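Local atomic coordinates of arginine--tRNA ligase (Campylobacter jejuni, PDB entry 3FNR), a protein that catalyses the ATP-dependent joining of L-arginine to tRNA(Arg), releasing AMP and diphosphate, as a class I aminoacyl-tRNA synthetase. Residues His411-Glu416 against Leu429-Leu434; Ala352-Lys357 against Ala423-Leu428; Tyr84-Ser89 against Asp141-Lys146; Leu91-Glu96 against Glu113-Leu118. The protein carries 1 engineered substitution. All blocks are in the same frame, centred on the assembly; numbering follows the deposited sequence.

Interaction 1 (His411-Glu416 against Leu429-Leu434). With SO4 (sulfate ion), chain D.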
# COMPACT_ATOMS: atom_id res chain seq x y z
N HIS A 411 -6.62 28.23 -4.45
CA HIS A 411 -6.83 28.72 -5.81
C HIS A 411 -7.78 29.89 -5.81
O HIS A 411 -7.48 30.93 -6.39
CB HIS A 411 -7.34 27.60 -6.73
CG HIS A 411 -6.26 26.66 -7.20
ND1 HIS A 411 -5.15 27.10 -7.90
CD2 HIS A 411 -6.14 25.32 -7.10
CE1 HIS A 411 -4.39 26.06 -8.20
NE2 HIS A 411 -4.96 24.97 -7.73
N LYS A 412 -8.92 29.72 -5.13
CA LYS A 412 -9.93 30.75 -5.05
C LYS A 412 -9.38 32.00 -4.35
O LYS A 412 -9.57 33.11 -4.84
CB LYS A 412 -11.18 30.22 -4.34
CG LYS A 412 -12.40 31.10 -4.55
CD LYS A 412 -13.38 31.02 -3.39
CE LYS A 412 -14.67 31.79 -3.71
NZ LYS A 412 -14.42 33.19 -4.15
N PHE A 413 -8.67 31.82 -3.24
CA PHE A 413 -8.03 32.95 -2.57
C PHE A 413 -7.07 33.73 -3.47
O PHE A 413 -7.16 34.95 -3.56
CB PHE A 413 -7.30 32.51 -1.29
CG PHE A 413 -6.70 33.66 -0.52
CD1 PHE A 413 -5.34 33.94 -0.60
CD2 PHE A 413 -7.51 34.45 0.29
CE1 PHE A 413 -4.80 35.01 0.11
CE2 PHE A 413 -6.97 35.51 1.01
CZ PHE A 413 -5.63 35.80 0.93
N TYR A 414 -6.16 33.02 -4.13
CA TYR A 414 -5.14 33.67 -4.95
C TYR A 414 -5.72 34.36 -6.19
O TYR A 414 -5.19 35.38 -6.64
CB TYR A 414 -4.02 32.69 -5.31
CG TYR A 414 -2.85 33.26 -6.09
CD1 TYR A 414 -2.24 32.49 -7.07
CD2 TYR A 414 -2.35 34.55 -5.87
CE1 TYR A 414 -1.17 32.97 -7.81
CE2 TYR A 414 -1.28 35.05 -6.62
CZ TYR A 414 -0.70 34.24 -7.58
OH TYR A 414 0.36 34.67 -8.34
N ASN A 415 -6.82 33.83 -6.72
CA ASN A 415 -7.53 34.45 -7.83
C ASN A 415 -8.11 35.80 -7.45
O ASN A 415 -8.22 36.70 -8.29
CB ASN A 415 -8.66 33.54 -8.31
CG ASN A 415 -8.16 32.30 -9.06
OD1 ASN A 415 -6.96 32.15 -9.31
ND2 ASN A 415 -9.07 31.41 -9.39
N GLU A 416 -8.48 35.93 -6.17
CA GLU A 416 -9.19 37.10 -5.70
C GLU A 416 -8.27 38.09 -4.99
O GLU A 416 -8.71 39.15 -4.55
CB GLU A 416 -10.35 36.71 -4.78
CG GLU A 416 -11.38 35.72 -5.35
CD GLU A 416 -12.08 36.19 -6.62
OE1 GLU A 416 -12.34 35.34 -7.50
OE2 GLU A 416 -12.40 37.39 -6.74
N LEU A 429 2.59 36.11 0.97
CA LEU A 429 3.63 35.14 0.66
C LEU A 429 3.86 34.14 1.80
O LEU A 429 3.95 32.94 1.55
CB LEU A 429 4.94 35.84 0.28
CG LEU A 429 4.94 36.55 -1.08
CD1 LEU A 429 6.26 37.29 -1.29
CD2 LEU A 429 4.68 35.58 -2.23
N LYS A 430 3.93 34.64 3.04
CA LYS A 430 4.14 33.77 4.20
C LYS A 430 2.98 32.79 4.35
O LYS A 430 3.19 31.59 4.59
CB LYS A 430 4.32 34.58 5.48
CG LYS A 430 4.81 33.75 6.68
CD LYS A 430 4.83 34.58 7.96
CE LYS A 430 5.01 33.71 9.19
NZ LYS A 430 5.24 34.54 10.40
N LEU A 431 1.76 33.30 4.18
CA LEU A 431 0.58 32.47 4.12
C LEU A 431 0.78 31.38 3.08
O LEU A 431 0.62 30.20 3.39
CB LEU A 431 -0.66 33.30 3.78
CG LEU A 431 -1.95 32.52 3.54
CD1 LEU A 431 -2.34 31.73 4.77
CD2 LEU A 431 -3.09 33.43 3.15
N PHE A 432 1.16 31.78 1.87
CA PHE A 432 1.32 30.85 0.74
C PHE A 432 2.38 29.80 1.03
O PHE A 432 2.21 28.64 0.68
CB PHE A 432 1.65 31.61 -0.54
CG PHE A 432 0.48 32.33 -1.17
CD1 PHE A 432 0.55 32.74 -2.49
CD2 PHE A 432 -0.69 32.58 -0.46
CE1 PHE A 432 -0.51 33.41 -3.09
CE2 PHE A 432 -1.76 33.25 -1.04
CZ PHE A 432 -1.67 33.67 -2.36
N SER A 433 3.46 30.22 1.70
CA SER A 433 4.58 29.32 2.01
C SER A 433 4.12 28.21 2.94
O SER A 433 4.62 27.08 2.86
CB SER A 433 5.75 30.07 2.63
OG SER A 433 5.48 30.42 3.98
N LEU A 434 3.16 28.52 3.79
CA LEU A 434 2.59 27.54 4.69
C LEU A 434 1.62 26.58 3.99
O LEU A 434 1.59 25.39 4.31
CB LEU A 434 1.90 28.26 5.85
CG LEU A 434 1.56 27.42 7.07
CD1 LEU A 434 2.80 26.87 7.76
CD2 LEU A 434 0.79 28.31 7.98
S SO4 D . -0.05 38.45 -8.50
O1 SO4 D . 1.02 38.99 -7.67
O2 SO4 D . 0.37 37.15 -9.01
O3 SO4 D . -1.28 38.33 -7.73
O4 SO4 D . -0.30 39.37 -9.61

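Interaction 2 (Ala352-Lys357 against Ala423-Leu428). With SO4 (sulfate ion), chain D.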
# COMPACT_ATOMS: atom_id res chain seq x y z
N ALA A 352 8.86 33.50 -7.13
CA ALA A 352 9.86 33.80 -8.15
C ALA A 352 9.56 35.16 -8.78
O ALA A 352 10.47 35.93 -9.06
CB ALA A 352 9.88 32.71 -9.21
N LYS A 353 8.27 35.43 -8.99
CA LYS A 353 7.79 36.70 -9.51
C LYS A 353 8.14 37.87 -8.58
O LYS A 353 8.56 38.94 -9.04
CB LYS A 353 6.28 36.63 -9.74
CG LYS A 353 5.64 37.84 -10.39
CD LYS A 353 4.13 37.65 -10.55
CE LYS A 353 3.44 38.94 -11.03
NZ LYS A 353 2.10 38.68 -11.61
N ALA A 354 7.99 37.64 -7.27
CA ALA A 354 8.30 38.65 -6.26
C ALA A 354 9.80 38.79 -5.99
O ALA A 354 10.22 39.73 -5.32
CB ALA A 354 7.56 38.33 -4.96
N GLY A 355 10.59 37.86 -6.51
CA GLY A 355 12.04 37.83 -6.28
C GLY A 355 12.38 37.62 -4.82
O GLY A 355 13.28 38.27 -4.28
N LYS A 356 11.65 36.71 -4.18
CA LYS A 356 11.84 36.44 -2.75
C LYS A 356 11.93 34.95 -2.43
O LYS A 356 11.35 34.11 -3.12
CB LYS A 356 10.73 37.10 -1.94
CG LYS A 356 10.93 38.59 -1.71
CD LYS A 356 9.71 39.23 -1.07
CE LYS A 356 9.93 40.71 -0.81
NZ LYS A 356 8.66 41.42 -0.52
N LYS A 357 12.69 34.64 -1.38
CA LYS A 357 12.73 33.30 -0.82
C LYS A 357 11.83 33.28 0.41
O LYS A 357 11.48 34.33 0.96
CB LYS A 357 14.15 32.89 -0.45
CG LYS A 357 15.03 32.51 -1.65
CD LYS A 357 16.45 32.14 -1.22
CE LYS A 357 16.54 30.73 -0.65
NZ LYS A 357 17.92 30.36 -0.22
N ALA A 423 0.85 46.05 -0.51
CA ALA A 423 1.45 46.53 0.75
C ALA A 423 1.62 45.43 1.77
O ALA A 423 2.36 45.58 2.74
CB ALA A 423 0.64 47.66 1.34
N ASN A 424 0.91 44.32 1.54
CA ASN A 424 0.98 43.18 2.43
C ASN A 424 1.45 41.93 1.70
O ASN A 424 1.00 40.80 1.96
CB ASN A 424 -0.36 42.96 3.13
CG ASN A 424 -0.75 44.13 4.03
OD1 ASN A 424 0.03 44.56 4.89
ND2 ASN A 424 -1.96 44.63 3.86
N GLU A 425 2.39 42.15 0.78
CA GLU A 425 2.99 41.10 -0.03
C GLU A 425 3.57 40.00 0.84
O GLU A 425 3.27 38.82 0.65
CB GLU A 425 4.07 41.70 -0.94
CG GLU A 425 4.73 40.73 -1.89
CD GLU A 425 5.82 41.38 -2.73
OE1 GLU A 425 7.00 40.98 -2.59
OE2 GLU A 425 5.50 42.29 -3.52
N ASN A 426 4.38 40.39 1.83
CA ASN A 426 5.03 39.46 2.74
C ASN A 426 4.07 38.59 3.55
O ASN A 426 4.33 37.40 3.72
CB ASN A 426 6.00 40.20 3.65
CG ASN A 426 7.19 40.76 2.90
OD1 ASN A 426 7.33 40.54 1.69
ND2 ASN A 426 8.06 41.47 3.60
N ASP A 427 2.98 39.19 4.02
CA ASP A 427 1.91 38.48 4.74
C ASP A 427 1.30 37.39 3.87
O ASP A 427 1.13 36.25 4.31
CB ASP A 427 0.81 39.46 5.16
CG ASP A 427 1.01 40.02 6.56
OD1 ASP A 427 2.03 39.71 7.21
OD2 ASP A 427 0.14 40.78 7.03
N LEU A 428 0.97 37.76 2.63
CA LEU A 428 0.37 36.83 1.67
C LEU A 428 1.35 35.74 1.25
O LEU A 428 0.98 34.57 1.20
CB LEU A 428 -0.15 37.59 0.46
CG LEU A 428 -1.29 38.58 0.75
CD1 LEU A 428 -1.52 39.50 -0.44
CD2 LEU A 428 -2.56 37.84 1.12
S SO4 D . -0.05 38.45 -8.50
O1 SO4 D . 1.02 38.99 -7.67
O2 SO4 D . 0.37 37.15 -9.01
O3 SO4 D . -1.28 38.33 -7.73
O4 SO4 D . -0.30 39.37 -9.61

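Interaction 3 (Tyr84-Ser89 against Asp141-Lys146)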
# COMPACT_ATOMS: atom_id res chain seq x y z
N TYR A 84 5.65 -24.93 -8.17
CA TYR A 84 5.90 -25.98 -9.16
C TYR A 84 5.36 -25.60 -10.54
O TYR A 84 6.10 -25.68 -11.53
CB TYR A 84 5.31 -27.33 -8.72
CG TYR A 84 5.67 -28.50 -9.62
CD1 TYR A 84 6.91 -29.15 -9.50
CD2 TYR A 84 4.78 -28.97 -10.58
CE1 TYR A 84 7.25 -30.23 -10.32
CE2 TYR A 84 5.11 -30.05 -11.41
CZ TYR A 84 6.34 -30.67 -11.28
OH TYR A 84 6.66 -31.74 -12.09
N LEU A 85 4.10 -25.15 -10.58
CA LEU A 85 3.44 -24.74 -11.82
C LEU A 85 4.18 -23.62 -12.56
O LEU A 85 4.20 -23.59 -13.79
CB LEU A 85 1.99 -24.30 -11.54
CG LEU A 85 0.84 -24.82 -12.43
CD1 LEU A 85 -0.47 -24.10 -12.13
CD2 LEU A 85 1.15 -24.77 -13.92
N LEU A 86 4.80 -22.70 -11.82
CA LEU A 86 5.63 -21.66 -12.41
C LEU A 86 6.86 -22.25 -13.13
O LEU A 86 7.20 -21.81 -14.22
CB LEU A 86 6.06 -20.63 -11.36
CG LEU A 86 6.93 -19.47 -11.83
CD1 LEU A 86 6.10 -18.46 -12.62
CD2 LEU A 86 7.62 -18.82 -10.64
N GLY A 87 7.50 -23.24 -12.51
CA GLY A 87 8.61 -23.96 -13.14
C GLY A 87 8.14 -24.75 -14.35
O GLY A 87 8.83 -24.80 -15.37
N LEU A 88 6.96 -25.35 -14.22
CA LEU A 88 6.33 -26.11 -15.30
C LEU A 88 6.02 -25.23 -16.51
O LEU A 88 6.33 -25.60 -17.65
CB LEU A 88 5.03 -26.76 -14.81
CG LEU A 88 4.28 -27.66 -15.79
CD1 LEU A 88 5.03 -28.96 -16.05
CD2 LEU A 88 2.88 -27.95 -15.29
N SER A 89 5.44 -24.06 -16.25
CA SER A 89 5.00 -23.14 -17.29
C SER A 89 6.14 -22.56 -18.11
O SER A 89 6.01 -22.39 -19.32
CB SER A 89 4.17 -22.01 -16.68
OG SER A 89 3.05 -22.53 -15.97
N ASP A 141 12.62 -22.57 -8.48
CA ASP A 141 13.37 -21.83 -7.46
C ASP A 141 14.05 -20.58 -8.03
O ASP A 141 14.00 -19.51 -7.42
CB ASP A 141 14.44 -22.72 -6.81
CG ASP A 141 13.85 -23.77 -5.88
OD1 ASP A 141 12.66 -23.66 -5.51
OD2 ASP A 141 14.58 -24.72 -5.53
N TRP A 142 14.67 -20.75 -9.20
CA TRP A 142 15.32 -19.66 -9.93
C TRP A 142 14.28 -18.65 -10.39
O TRP A 142 14.52 -17.44 -10.33
CB TRP A 142 16.08 -20.21 -11.15
CG TRP A 142 16.63 -19.15 -12.08
CD1 TRP A 142 17.82 -18.49 -11.96
CD2 TRP A 142 15.99 -18.63 -13.26
NE1 TRP A 142 17.97 -17.59 -12.99
CE2 TRP A 142 16.86 -17.65 -13.80
CE3 TRP A 142 14.78 -18.89 -13.91
CZ2 TRP A 142 16.56 -16.94 -14.97
CZ3 TRP A 142 14.47 -18.18 -15.06
CH2 TRP A 142 15.36 -17.21 -15.58
N ALA A 143 13.15 -19.16 -10.87
CA ALA A 143 12.07 -18.35 -11.41
C ALA A 143 11.39 -17.51 -10.35
O ALA A 143 11.21 -16.31 -10.55
CB ALA A 143 11.06 -19.22 -12.10
N LYS A 144 11.02 -18.13 -9.23
CA LYS A 144 10.29 -17.45 -8.17
C LYS A 144 11.11 -16.32 -7.57
O LYS A 144 10.56 -15.33 -7.10
CB LYS A 144 9.80 -18.43 -7.09
CG LYS A 144 10.87 -19.03 -6.16
CD LYS A 144 10.97 -18.30 -4.82
CE LYS A 144 11.79 -19.10 -3.82
NZ LYS A 144 13.26 -19.03 -4.04
N ASP A 145 12.44 -16.48 -7.61
CA ASP A 145 13.36 -15.43 -7.19
C ASP A 145 13.37 -14.26 -8.18
O ASP A 145 13.53 -13.11 -7.78
CB ASP A 145 14.77 -15.98 -6.99
CG ASP A 145 14.93 -16.70 -5.65
OD1 ASP A 145 14.30 -16.27 -4.65
OD2 ASP A 145 15.70 -17.68 -5.59
N LYS A 146 13.21 -14.57 -9.47
CA LYS A 146 13.13 -13.53 -10.50
C LYS A 146 11.81 -12.78 -10.40
O LYS A 146 11.77 -11.56 -10.54
CB LYS A 146 13.29 -14.14 -11.90
CG LYS A 146 14.68 -14.66 -12.26
CD LYS A 146 15.55 -13.61 -12.95
CE LYS A 146 16.58 -13.00 -12.01
NZ LYS A 146 17.65 -12.28 -12.76

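Interaction 4 (Leu91-Glu96 against Glu113-Leu118)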
# COMPACT_ATOMS: atom_id res chain seq x y z
N LEU A 91 9.15 -24.05 -18.55
CA LEU A 91 9.59 -25.20 -19.33
C LEU A 91 8.78 -25.35 -20.62
O LEU A 91 9.34 -25.55 -21.70
CB LEU A 91 9.49 -26.49 -18.49
CG LEU A 91 9.74 -27.81 -19.23
CD1 LEU A 91 11.23 -28.07 -19.32
CD2 LEU A 91 9.03 -28.97 -18.55
N LEU A 92 7.46 -25.24 -20.48
CA LEU A 92 6.52 -25.41 -21.59
C LEU A 92 6.65 -24.32 -22.65
O LEU A 92 6.57 -24.61 -23.85
CB LEU A 92 5.09 -25.49 -21.06
CG LEU A 92 4.45 -26.86 -20.79
CD1 LEU A 92 5.37 -27.85 -20.07
CD2 LEU A 92 3.15 -26.70 -20.00
N SER A 93 6.88 -23.09 -22.21
CA SER A 93 7.06 -21.98 -23.15
C SER A 93 8.47 -21.95 -23.77
O SER A 93 8.66 -21.34 -24.83
CB SER A 93 6.70 -20.63 -22.52
OG SER A 93 7.73 -20.17 -21.68
N VAL A 94 9.44 -22.58 -23.11
CA VAL A 94 10.76 -22.84 -23.71
C VAL A 94 10.58 -23.84 -24.86
O VAL A 94 11.11 -23.66 -25.95
CB VAL A 94 11.81 -23.33 -22.66
CG1 VAL A 94 12.94 -24.14 -23.31
CG2 VAL A 94 12.41 -22.16 -21.90
N LYS A 95 9.78 -24.88 -24.60
CA LYS A 95 9.51 -25.94 -25.57
C LYS A 95 8.77 -25.48 -26.83
O LYS A 95 9.05 -25.96 -27.93
CB LYS A 95 8.76 -27.10 -24.91
CG LYS A 95 9.63 -28.02 -24.07
CD LYS A 95 8.83 -29.19 -23.51
CE LYS A 95 9.74 -30.20 -22.80
NZ LYS A 95 8.97 -31.28 -22.12
N GLU A 96 7.84 -24.53 -26.68
CA GLU A 96 7.00 -24.14 -27.81
C GLU A 96 7.41 -22.85 -28.51
O GLU A 96 7.32 -22.76 -29.73
CB GLU A 96 5.53 -24.06 -27.39
CG GLU A 96 4.56 -24.35 -28.53
CD GLU A 96 3.10 -24.29 -28.11
OE1 GLU A 96 2.38 -25.30 -28.31
OE2 GLU A 96 2.67 -23.24 -27.58
N GLU A 113 3.29 -12.36 -21.67
CA GLU A 113 4.54 -11.74 -22.09
C GLU A 113 5.66 -11.98 -21.07
O GLU A 113 6.81 -12.19 -21.46
CB GLU A 113 4.33 -10.24 -22.32
CG GLU A 113 5.43 -9.55 -23.13
CD GLU A 113 5.23 -8.04 -23.26
OE1 GLU A 113 4.08 -7.57 -23.09
OE2 GLU A 113 6.22 -7.33 -23.55
N TYR A 114 5.31 -11.97 -19.78
CA TYR A 114 6.30 -12.18 -18.72
C TYR A 114 6.85 -13.61 -18.70
O TYR A 114 8.00 -13.82 -18.35
CB TYR A 114 5.75 -11.78 -17.34
CG TYR A 114 4.94 -12.85 -16.63
CD1 TYR A 114 3.61 -13.10 -16.96
CD2 TYR A 114 5.52 -13.63 -15.62
CE1 TYR A 114 2.87 -14.08 -16.30
CE2 TYR A 114 4.80 -14.61 -14.96
CZ TYR A 114 3.48 -14.83 -15.30
OH TYR A 114 2.75 -15.81 -14.65
N ILE A 115 6.01 -14.57 -19.08
CA ILE A 115 6.40 -15.98 -19.08
C ILE A 115 7.37 -16.28 -20.23
O ILE A 115 8.28 -17.10 -20.06
CB ILE A 115 5.16 -16.95 -19.03
CG1 ILE A 115 5.43 -18.12 -18.09
CG2 ILE A 115 4.76 -17.48 -20.41
CD1 ILE A 115 5.21 -17.80 -16.62
N VAL A 116 7.20 -15.60 -21.36
CA VAL A 116 8.07 -15.83 -22.51
C VAL A 116 9.41 -15.10 -22.37
O VAL A 116 10.43 -15.59 -22.85
CB VAL A 116 7.38 -15.57 -23.90
CG1 VAL A 116 6.08 -16.38 -24.01
CG2 VAL A 116 7.11 -14.09 -24.15
N ASP A 117 9.42 -13.94 -21.69
CA ASP A 117 10.65 -13.19 -21.40
C ASP A 117 11.55 -13.95 -20.43
O ASP A 117 12.78 -13.99 -20.59
CB ASP A 117 10.34 -11.81 -20.82
CG ASP A 117 9.56 -10.91 -21.78
OD1 ASP A 117 9.08 -9.85 -21.32
OD2 ASP A 117 9.42 -11.26 -22.97
N LEU A 118 10.92 -14.55 -19.43
CA LEU A 118 11.58 -15.32 -18.40
C LEU A 118 12.11 -16.64 -18.96
O LEU A 118 13.18 -17.10 -18.55
CB LEU A 118 10.58 -15.58 -17.26
CG LEU A 118 11.01 -16.08 -15.89
CD1 LEU A 118 12.09 -15.22 -15.27
CD2 LEU A 118 9.77 -16.12 -15.01

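Interaction 1 (His411-Glu416 against Leu429-Leu434)
An aromatic cluster in the DALR anticodon-binding domain joins helix 398-416 to helix 425-445, where the edge of the Phe432 ring meets both Tyr414 and Phe413. The short segments run nearly antiparallel, at 160°, with their axes 12.4 Å apart, a gap bridged by the rings. Phe432 and Tyr414 form an offset edge-to-face pair. CE1 of Phe432 points at one face of the Tyr414 ring and lies 3.5 Å from Tyr414 CD2. The ring planes stand at 82°. Phe413 meets the same Phe432 ring at its edge, with Phe413 CD1 3.7 Å from Phe432 CE2. Beside this, CE1 of Phe413 touches CD2 of Leu431 at 3.8 Å. Both Phe413 and Tyr414 hold CG anti to the backbone N (chi1 near -176°), which sends the two rings across toward 429-434. Phe410 adds a further edge-to-face ring to Phe432. At the far end of Tyr414, OH donates a 2.6 Å hydrogen bond to O2 of a sulfate ion, probably from the crystallisation liquor. The sulfate is also bound by Val419 N, Val420 N and Lys353 NZ. One face of Tyr414 thus packs against Phe432, while in this crystal its hydroxyl is held by the sulfate.

Interaction 2 (Ala352-Lys357 against Ala423-Leu428)
The turn after helix 336-353 faces the first turn of helix 425-445, with the CA atoms of Ala354 and Glu425 8.5 Å apart. Lys356 reaches across this gap. Its chain is extended beyond CG and ends between two oxygens of the other segment. NZ of Lys356 forms a salt bridge with OE1 of Glu425 at 2.7 Å. The ammonium meets that oxygen from above the carboxylate plane, 49° out of it. NZ also donates to OD1 of Asn426 at 2.7 Å, here in the carbonyl plane and on a lone pair. The Lys356 and Asn426 side chains cross at about a right angle. Glu425 is extended too, with CG anti to its backbone N (chi1 -177°), and this brings the carboxylate over to the lysine. CB of Ala354 lies 3.6 Å from Glu425 OE1. The other carboxylate oxygen, OE2, is bonded to Gly421 N, so the group is gripped from two residues. Lys353 turns to the sulfate instead, with NZ 3.2 Å from its O4. Gly355, with positive phi, is the C-prime residue of a Schellman motif that ends helix 336-353. The whole is a surface salt bridge joining a Schellman-capped helix end to a helix start within the anticodon-binding domain.

Interaction 3 (Tyr84-Ser89 against Asp141-Lys146)
Leu86, on helix 80-98, carries this contact with helix 136-157. From CB the side chain leaves the backbone toward 141-146. Its CG lies anti to the backbone N (chi1 -180°), which carries the branch point across to 4.1 Å from CB of Ala143. The tip then divides. CD2 does most of the touching: it sits 3.8 Å from Ala143 CB and 3.7 Å from the backbone N of Lys144. The same methyl lies 4.2 Å from CB of Lys144. The other methyl, CD1, turns to helix 113-126, where it meets CD1 of Ile115. The small Ala143 side chain probably lets CD2 come close to the backbone N of Lys144. The rest of Lys144 leads off elsewhere. It bends back along its own helix, and NZ forms a salt bridge with Asp145 OD1 at 3.0 Å, a weak hydrogen bond in geometry. On the other helix, Ser89 OG donates to Leu85 O at 2.7 Å and accepts from Tyr110 N. Across the interface no hydrogen bond forms. Helices 80-98 and 136-157 of the catalytic domain are therefore joined here by a buried apolar contact, and Ser89 OG and Lys144 NZ find their partners away from the interface.

Interaction 4 (Leu91-Glu96 against Glu113-Leu118)
Helices 80-98 and 113-126 come close here, with the CA atoms of Ser93 and Val116 only 6.3 Å apart. Segment 91-96 has a wider, pi-type turn at 94-96. Segment 113-118 is the start of its helix. Ser93 is the residue that brings the two together. Its side chain leaves the backbone toward 113-118, and OG lies 3.5 Å from the carbonyl oxygen of Ile115. This is proximity and not a hydrogen bond. The hydroxyl is instead bonded to Ile90 O, on the preceding turn of its own helix. With OG between the backbone N and the carbonyl carbon of Ser93 (chi1 78°), it can turn back to that oxygen. On the facing helix, CG2 of Ile115 is 4.2 Å from Ser93 OG, and CA of Val116 is 4.4 Å from it. Neither the Ile115 nor the Val116 CB is directed at the other helix, and OG comes closest to backbone atoms, so Ser93 meets mainly the backbone of the other helix. Ala119, one turn after Ile115, also touches Ser93 and Val94. Tyr114 OH is hydrogen-bonded to Thr42 O, in the HIGH region, a class I signature motif, so helix 113-126 also touches that motif. The small serine side chain probably allows the close backbone approach. Because its OG is bonded within its own helix, the buried hydroxyl has a partner. No hydrogen bond crosses between the segments, and the contact is one of close packing.

Overall arrangement
The four contacts form two pairs at distant parts of the chain. Interactions 1 and 2 share helix 425-445 in the anticodon-binding domain, and their centres are 11 Å apart. Interactions 3 and 4 share helix 80-98 in the catalytic domain, again with centres 11 Å apart. Centres of different pairs are 55 to 61 Å apart. Interactions 1, 3 and 4 are buried: the first is aromatic, the third aliphatic, and the fourth a close backbone approach at a serine. Interaction 2 lies at the surface and is the only one with a salt bridge across its segments. Interactions 1 and 2 also share the sulfate.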